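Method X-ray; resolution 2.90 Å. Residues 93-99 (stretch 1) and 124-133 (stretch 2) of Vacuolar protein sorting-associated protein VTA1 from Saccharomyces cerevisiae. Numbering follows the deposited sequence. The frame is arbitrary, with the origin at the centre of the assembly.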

# COMPACT_ATOMS: atom_id res chain seq x y z
N TYR A 93 3.92 -4.32 -7.44
CA TYR A 93 3.18 -3.90 -6.25
C TYR A 93 1.94 -3.13 -6.70
O TYR A 93 0.83 -3.34 -6.21
N MET A 94 2.13 -2.24 -7.67
CA MET A 94 1.03 -1.45 -8.17
C MET A 94 -0.05 -2.33 -8.76
O MET A 94 -1.24 -2.11 -8.55
N LEU A 95 0.37 -3.35 -9.51
CA LEU A 95 -0.58 -4.26 -10.15
C LEU A 95 -1.39 -5.08 -9.15
O LEU A 95 -2.60 -5.25 -9.33
N ASN A 96 -0.73 -5.59 -8.12
CA ASN A 96 -1.39 -6.39 -7.09
C ASN A 96 -2.42 -5.57 -6.33
O ASN A 96 -3.51 -6.06 -6.01
N PHE A 97 -2.09 -4.32 -6.04
CA PHE A 97 -3.02 -3.46 -5.34
C PHE A 97 -4.23 -3.15 -6.23
O PHE A 97 -5.38 -3.36 -5.82
N THR A 98 -3.97 -2.62 -7.43
CA THR A 98 -5.05 -2.27 -8.38
C THR A 98 -5.96 -3.45 -8.70
O THR A 98 -7.17 -3.30 -8.84
N MET A 99 -5.36 -4.62 -8.81
CA MET A 99 -6.10 -5.82 -9.13
C MET A 99 -7.03 -6.20 -7.97
O MET A 99 -8.20 -6.50 -8.19
N CYS A 124 -11.33 5.03 -10.84
CA CYS A 124 -10.06 4.90 -10.14
C CYS A 124 -9.29 3.72 -10.73
O CYS A 124 -8.08 3.80 -10.95
N CYS A 125 -10.01 2.63 -10.99
CA CYS A 125 -9.47 1.40 -11.58
C CYS A 125 -8.93 1.69 -12.97
O CYS A 125 -7.84 1.24 -13.35
N ILE A 126 -9.71 2.43 -13.75
CA ILE A 126 -9.31 2.81 -15.09
C ILE A 126 -8.01 3.64 -15.00
O ILE A 126 -7.09 3.41 -15.78
N ASP A 127 -7.91 4.58 -14.06
CA ASP A 127 -6.70 5.38 -13.93
C ASP A 127 -5.50 4.57 -13.40
O ASP A 127 -4.37 4.79 -13.82
N LEU A 128 -5.74 3.65 -12.47
CA LEU A 128 -4.66 2.83 -11.94
C LEU A 128 -4.13 1.97 -13.09
O LEU A 128 -2.93 1.94 -13.35
N PHE A 129 -5.04 1.27 -13.76
CA PHE A 129 -4.64 0.44 -14.89
C PHE A 129 -3.87 1.28 -15.92
O PHE A 129 -2.79 0.89 -16.36
N SER A 130 -4.43 2.43 -16.28
CA SER A 130 -3.79 3.32 -17.26
C SER A 130 -2.40 3.74 -16.83
O SER A 130 -1.48 3.86 -17.65
N CYS A 131 -2.27 4.00 -15.53
CA CYS A 131 -1.02 4.41 -14.94
C CYS A 131 -0.01 3.29 -15.16
O CYS A 131 1.06 3.52 -15.73
N ILE A 132 -0.36 2.08 -14.72
CA ILE A 132 0.52 0.93 -14.88
C ILE A 132 0.98 0.73 -16.34
O ILE A 132 2.17 0.50 -16.59
N LEU A 133 0.06 0.82 -17.29
CA LEU A 133 0.41 0.65 -18.70
C LEU A 133 1.34 1.74 -19.23
O LEU A 133 2.29 1.47 -19.97

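How do the two helices meet, and what does the start of the second one contribute? They run nearly antiparallel, at 162° between their N-to-C directions, and their axes come within 9.9 Å of each other, a spacing that leaves room for side chains between the backbones. Cys124 takes no part. Cys125 (chi1 m) points sideways and forms one side of the pocket round Thr98: Thr98 CG2 lies 4.4 Å from Cys125 O, a backbone atom. Ile126 points away from the first helix, and Asp127 is out of reach, with both carboxylate oxygens hydrogen-bonded elsewhere in the structure.

What does Leu128 meet on the first helix? It faces Thr98, and the CA atoms of Leu128 and Thr98 are 6.2 Å apart. Leu128 (chi1 m, chi2 t) points toward the first helix, and its CB sits 3.1 Å from Thr98 OG1, a tight contact of a hydroxyl oxygen with a carbon. Thr98, in the m rotamer, holds that hydroxyl at the contact while Thr98 OG1 donates a hydrogen bond to Met94 O in its own helix at 3.1 Å. The polar group is thereby satisfied without a partner across the interface. Further along the Leu128 side chain, CD1 reaches Phe97 CE2 at 4.1 Å, meeting the edge of that ring near its plane; Phe97 (chi1 t) starts sideways, but its end comes nearer.

How does Phe129 join a contact from which its CB points sideways? Its chi1 of -78° (m) brings the ring back against the first helix, where it offers a face to one neighbour and an edge to another. Thr98 CG2 stands over the face, 3.7 Å from the centroid of the Phe129 ring and 16° off the normal, a well-centred CH-pi contact. Met99 begins by pointing away, yet its t, p, p conformation curls the thioether round until Met99 CE is 3.5 Å from Phe129 CE2, at the ring edge. Its sulfur, Met99 SD, lies 5.3 Å from the centroid of the Phe129 ring, also at the edge. Thr98 thus fits as a knob into a hole made by Cys125, Leu128, Phe129 and Ile132.

What closes the contact beyond Phe129? Ser130 is out of reach and bonds within its own helix, with Ser130 OG donating to Ile126 O at 2.6 Å. Cys131 (chi1 t) points toward the first helix but stays outside close contact. Ile132 (chi1 m, chi2 t) also points toward it and touches three residues: its CG1 lies 3.5 Å from Met94 CG, while its CD1 lies 3.7 Å from Leu95 CD1 and 3.6 Å from Thr98 OG1. Met94 (chi1 t, chi2 94°, between wells, chi3 m) points its CB toward the second helix, whereas Leu95 (t, p) leaves sideways and bends its end nearer. Leu133 is out of reach. No hydrogen bond crosses between the helices, so packing alone joins these two stretches, burying 425 Å² in total.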

# COMPACT_ATOMS: atom_id res chain seq x y z
CB TYR A 93 4.02 -3.01 -5.34
CG TYR A 93 3.24 -2.40 -4.19
CD1 TYR A 93 2.72 -3.20 -3.15
CD2 TYR A 93 2.98 -1.03 -4.15
CE1 TYR A 93 1.97 -2.64 -2.10
CE2 TYR A 93 2.24 -0.46 -3.12
CZ TYR A 93 1.73 -1.26 -2.10
OH TYR A 93 0.99 -0.64 -1.09
CB MET A 94 1.53 -0.48 -9.25
CG MET A 94 0.53 0.62 -9.57
SD MET A 94 0.84 2.11 -8.63
CE MET A 94 1.18 1.46 -6.94
CB LEU A 95 0.17 -5.20 -11.09
CG LEU A 95 -0.62 -5.75 -12.26
CD1 LEU A 95 -1.62 -4.71 -12.77
CD2 LEU A 95 0.34 -6.15 -13.37
CB ASN A 96 -0.36 -6.96 -6.12
CG ASN A 96 0.27 -8.25 -6.63
OD1 ASN A 96 -0.39 -9.29 -6.70
ND2 ASN A 96 1.54 -8.19 -6.99
CB PHE A 97 -2.37 -2.15 -4.93
CG PHE A 97 -3.35 -1.12 -4.44
CD1 PHE A 97 -3.66 -1.02 -3.09
CD2 PHE A 97 -4.01 -0.29 -5.35
CE1 PHE A 97 -4.62 -0.11 -2.64
CE2 PHE A 97 -4.97 0.61 -4.92
CZ PHE A 97 -5.27 0.70 -3.56
CB THR A 98 -4.49 -1.76 -9.73
OG1 THR A 98 -3.73 -0.57 -9.52
CG2 THR A 98 -5.65 -1.44 -10.70
CB MET A 99 -5.12 -6.94 -9.47
CG MET A 99 -5.65 -8.01 -10.41
SD MET A 99 -6.35 -7.36 -11.98
CE MET A 99 -4.86 -6.78 -12.79
CB CYS A 124 -10.32 4.71 -8.65
SG CYS A 124 -8.86 4.58 -7.63
CB CYS A 125 -10.57 0.34 -11.67
SG CYS A 125 -11.01 -0.43 -10.08
CB ILE A 126 -10.47 3.61 -15.79
CG1 ILE A 126 -11.64 2.65 -16.05
CG2 ILE A 126 -10.01 4.24 -17.11
CD1 ILE A 126 -12.88 3.29 -16.65
CB ASP A 127 -6.93 6.59 -13.02
CG ASP A 127 -7.90 7.62 -13.62
OD1 ASP A 127 -7.84 7.88 -14.84
OD2 ASP A 127 -8.72 8.18 -12.86
CB LEU A 128 -5.16 1.91 -10.81
CG LEU A 128 -5.58 2.65 -9.54
CD1 LEU A 128 -6.28 1.68 -8.61
CD2 LEU A 128 -4.35 3.24 -8.87
CB PHE A 129 -5.87 -0.22 -15.54
CG PHE A 129 -6.38 -1.42 -14.77
CD1 PHE A 129 -7.74 -1.55 -14.48
CD2 PHE A 129 -5.50 -2.41 -14.33
CE1 PHE A 129 -8.20 -2.66 -13.75
CE2 PHE A 129 -5.95 -3.51 -13.61
CZ PHE A 129 -7.30 -3.64 -13.32
CB SER A 130 -4.64 4.57 -17.46
OG SER A 130 -5.91 4.22 -17.94
CB CYS A 131 -1.23 4.70 -13.45
SG CYS A 131 0.26 4.86 -12.47
CB ILE A 132 -0.19 -0.35 -14.37
CG1 ILE A 132 -0.40 -0.24 -12.86
CG2 ILE A 132 0.64 -1.58 -14.74
CD1 ILE A 132 -1.55 -1.06 -12.33
CB LEU A 133 -0.84 0.61 -19.58
CG LEU A 133 -1.81 -0.55 -19.41
CD1 LEU A 133 -3.13 -0.18 -20.05
CD2 LEU A 133 -1.24 -1.82 -20.00